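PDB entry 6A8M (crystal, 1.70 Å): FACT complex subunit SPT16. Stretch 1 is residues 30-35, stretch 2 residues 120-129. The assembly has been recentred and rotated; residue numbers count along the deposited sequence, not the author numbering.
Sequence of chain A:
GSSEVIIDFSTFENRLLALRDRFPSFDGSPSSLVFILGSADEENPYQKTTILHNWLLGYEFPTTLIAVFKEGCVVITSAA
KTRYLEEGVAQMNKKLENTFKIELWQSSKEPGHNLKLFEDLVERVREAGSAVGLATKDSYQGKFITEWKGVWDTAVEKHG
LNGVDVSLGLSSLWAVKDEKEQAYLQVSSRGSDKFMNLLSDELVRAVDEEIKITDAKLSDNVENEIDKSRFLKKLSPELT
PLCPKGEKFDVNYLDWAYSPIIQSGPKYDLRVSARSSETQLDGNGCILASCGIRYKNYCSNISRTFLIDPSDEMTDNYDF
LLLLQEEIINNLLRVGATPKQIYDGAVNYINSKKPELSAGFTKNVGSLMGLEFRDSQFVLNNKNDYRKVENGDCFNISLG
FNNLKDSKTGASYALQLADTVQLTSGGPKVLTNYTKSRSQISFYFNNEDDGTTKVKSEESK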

# COMPACT_ATOMS: atom_id res chain seq x y z
N PRO A 30 -14.64 18.56 -9.19
CA PRO A 30 -13.72 18.93 -10.26
C PRO A 30 -14.37 18.68 -11.62
O PRO A 30 -15.13 17.72 -11.79
CB PRO A 30 -12.50 18.02 -10.03
CG PRO A 30 -13.09 16.81 -9.33
CD PRO A 30 -14.20 17.35 -8.46
N SER A 31 -14.08 19.56 -12.57
CA SER A 31 -14.59 19.45 -13.93
C SER A 31 -13.66 18.67 -14.85
O SER A 31 -14.06 18.29 -15.96
CB SER A 31 -14.82 20.84 -14.53
OG SER A 31 -15.68 21.61 -13.72
N SER A 32 -12.43 18.43 -14.41
CA SER A 32 -11.42 17.68 -15.15
C SER A 32 -10.33 17.31 -14.15
O SER A 32 -10.28 17.85 -13.05
CB SER A 32 -10.83 18.50 -16.31
OG SER A 32 -10.16 19.67 -15.86
N LEU A 33 -9.46 16.39 -14.56
CA LEU A 33 -8.35 15.92 -13.74
C LEU A 33 -7.07 16.09 -14.53
O LEU A 33 -7.06 15.87 -15.74
CB LEU A 33 -8.50 14.44 -13.37
CG LEU A 33 -9.80 14.00 -12.70
CD1 LEU A 33 -9.77 12.53 -12.41
CD2 LEU A 33 -10.00 14.82 -11.42
N VAL A 34 -5.98 16.49 -13.86
CA VAL A 34 -4.65 16.50 -14.48
C VAL A 34 -3.64 15.85 -13.55
O VAL A 34 -3.49 16.29 -12.40
CB VAL A 34 -4.19 17.92 -14.85
CG1 VAL A 34 -2.85 17.85 -15.56
CG2 VAL A 34 -5.24 18.64 -15.75
N PHE A 35 -2.92 14.85 -14.05
CA PHE A 35 -1.86 14.15 -13.31
C PHE A 35 -0.58 14.21 -14.12
O PHE A 35 -0.58 13.88 -15.31
CB PHE A 35 -2.25 12.69 -13.05
CG PHE A 35 -3.55 12.54 -12.32
CD1 PHE A 35 -3.59 12.67 -10.95
CD2 PHE A 35 -4.72 12.30 -13.00
CE1 PHE A 35 -4.78 12.55 -10.25
CE2 PHE A 35 -5.93 12.18 -12.32
CZ PHE A 35 -5.96 12.31 -10.94
N ASP A 120 -2.01 24.07 -24.99
CA ASP A 120 -3.21 23.44 -25.57
C ASP A 120 -4.05 22.76 -24.50
O ASP A 120 -5.28 22.90 -24.47
CB ASP A 120 -2.81 22.40 -26.61
CG ASP A 120 -2.16 22.98 -27.83
OD1 ASP A 120 -2.13 24.23 -27.96
OD2 ASP A 120 -1.66 22.17 -28.65
N LEU A 121 -3.40 21.99 -23.62
CA LEU A 121 -4.15 21.25 -22.61
C LEU A 121 -4.83 22.19 -21.63
O LEU A 121 -5.99 21.97 -21.26
CB LEU A 121 -3.23 20.28 -21.88
CG LEU A 121 -3.98 19.55 -20.77
CD1 LEU A 121 -4.95 18.52 -21.35
CD2 LEU A 121 -3.04 18.95 -19.80
N VAL A 122 -4.15 23.26 -21.22
CA VAL A 122 -4.77 24.27 -20.36
C VAL A 122 -6.03 24.85 -21.01
O VAL A 122 -7.02 25.13 -20.32
CB VAL A 122 -3.74 25.36 -19.99
CG1 VAL A 122 -4.42 26.69 -19.81
CG2 VAL A 122 -3.01 24.95 -18.71
N GLU A 123 -6.03 25.02 -22.33
CA GLU A 123 -7.24 25.50 -23.00
C GLU A 123 -8.40 24.52 -22.80
O GLU A 123 -9.53 24.92 -22.48
CB GLU A 123 -6.99 25.71 -24.50
CG GLU A 123 -5.98 26.82 -24.84
CD GLU A 123 -6.38 28.18 -24.29
OE1 GLU A 123 -7.32 28.80 -24.83
OE2 GLU A 123 -5.74 28.63 -23.31
N ARG A 124 -8.13 23.22 -22.96
CA ARG A 124 -9.20 22.25 -22.74
C ARG A 124 -9.63 22.22 -21.27
O ARG A 124 -10.83 22.10 -20.98
CB ARG A 124 -8.74 20.87 -23.22
CG ARG A 124 -9.88 19.89 -23.42
CD ARG A 124 -9.43 18.60 -24.07
NE ARG A 124 -8.72 18.83 -25.33
CZ ARG A 124 -8.54 17.89 -26.26
NH1 ARG A 124 -9.04 16.67 -26.07
NH2 ARG A 124 -7.89 18.17 -27.38
N VAL A 125 -8.69 22.36 -20.34
CA VAL A 125 -9.02 22.31 -18.91
C VAL A 125 -9.93 23.47 -18.52
O VAL A 125 -10.94 23.29 -17.82
CB VAL A 125 -7.74 22.27 -18.06
CG1 VAL A 125 -8.04 22.65 -16.64
CG2 VAL A 125 -7.08 20.89 -18.14
N ARG A 126 -9.60 24.69 -18.97
CA ARG A 126 -10.40 25.84 -18.58
C ARG A 126 -11.78 25.82 -19.24
O ARG A 126 -12.75 26.31 -18.67
CB ARG A 126 -9.66 27.14 -18.90
CG ARG A 126 -9.47 27.44 -20.38
CD ARG A 126 -8.53 28.63 -20.58
NE ARG A 126 -8.47 29.10 -21.96
CZ ARG A 126 -9.11 30.18 -22.40
NH1 ARG A 126 -9.86 30.91 -21.57
NH2 ARG A 126 -9.01 30.54 -23.68
N GLU A 127 -11.87 25.24 -20.43
CA GLU A 127 -13.18 25.05 -21.06
C GLU A 127 -14.05 24.12 -20.24
O GLU A 127 -15.26 24.35 -20.10
CB GLU A 127 -13.00 24.51 -22.48
CG GLU A 127 -14.29 24.04 -23.15
CD GLU A 127 -15.33 25.15 -23.22
OE1 GLU A 127 -14.95 26.33 -23.38
OE2 GLU A 127 -16.54 24.83 -23.11
N ALA A 128 -13.45 23.09 -19.65
CA ALA A 128 -14.19 22.15 -18.81
C ALA A 128 -14.74 22.83 -17.57
O ALA A 128 -15.87 22.55 -17.15
CB ALA A 128 -13.28 20.97 -18.44
N GLY A 129 -13.97 23.72 -16.96
CA GLY A 129 -14.40 24.35 -15.72
C GLY A 129 -13.23 24.87 -14.92
O GLY A 129 -12.07 24.62 -15.23
O HOH W 1 -11.59 21.66 -15.04

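The most unusual feature is G129, the first residue beyond the helix to leave helical angles, whose phi/psi of 157/173° leave no room for a side chain. An ideal CB here would be jammed against the carbonyl O of A128, and it would also lie 2.2 Å from S31 OG, a clash. With hydrogen in its place, S31 OG sits 3.6 Å from G129 CA, and the two CA atoms, S31 CA and G129 CA, approach to 5.2 Å.

No direct hydrogen bond crosses between the stretches; a water supplies the polar link. Water 1 lies 2.6 Å from S32 OG, a hydrogen bond whose direction is undecided, and donates to G129 O at 3.0 Å. The p rotamer of S32 (chi1 62°) places the same OG 3.7 Å from V125 CG1, so this hydroxyl meets both solvent and hydrocarbon. Beside it, S31 CB packs 3.3 Å from A128 O.

Farther along the strand the contact becomes apolar. V34 CG2 meets V125 CG2 at 3.8 Å, whereas V34 CG1 reaches L121 CD2 more loosely at 4.4 Å. The strand and helix directions differ by 148°, roughly antiparallel, so advancing from S31 to V34 means stepping back from G129 to L121. L33 points its CA-to-CB bond away and makes no contact, consistent with strand alternation.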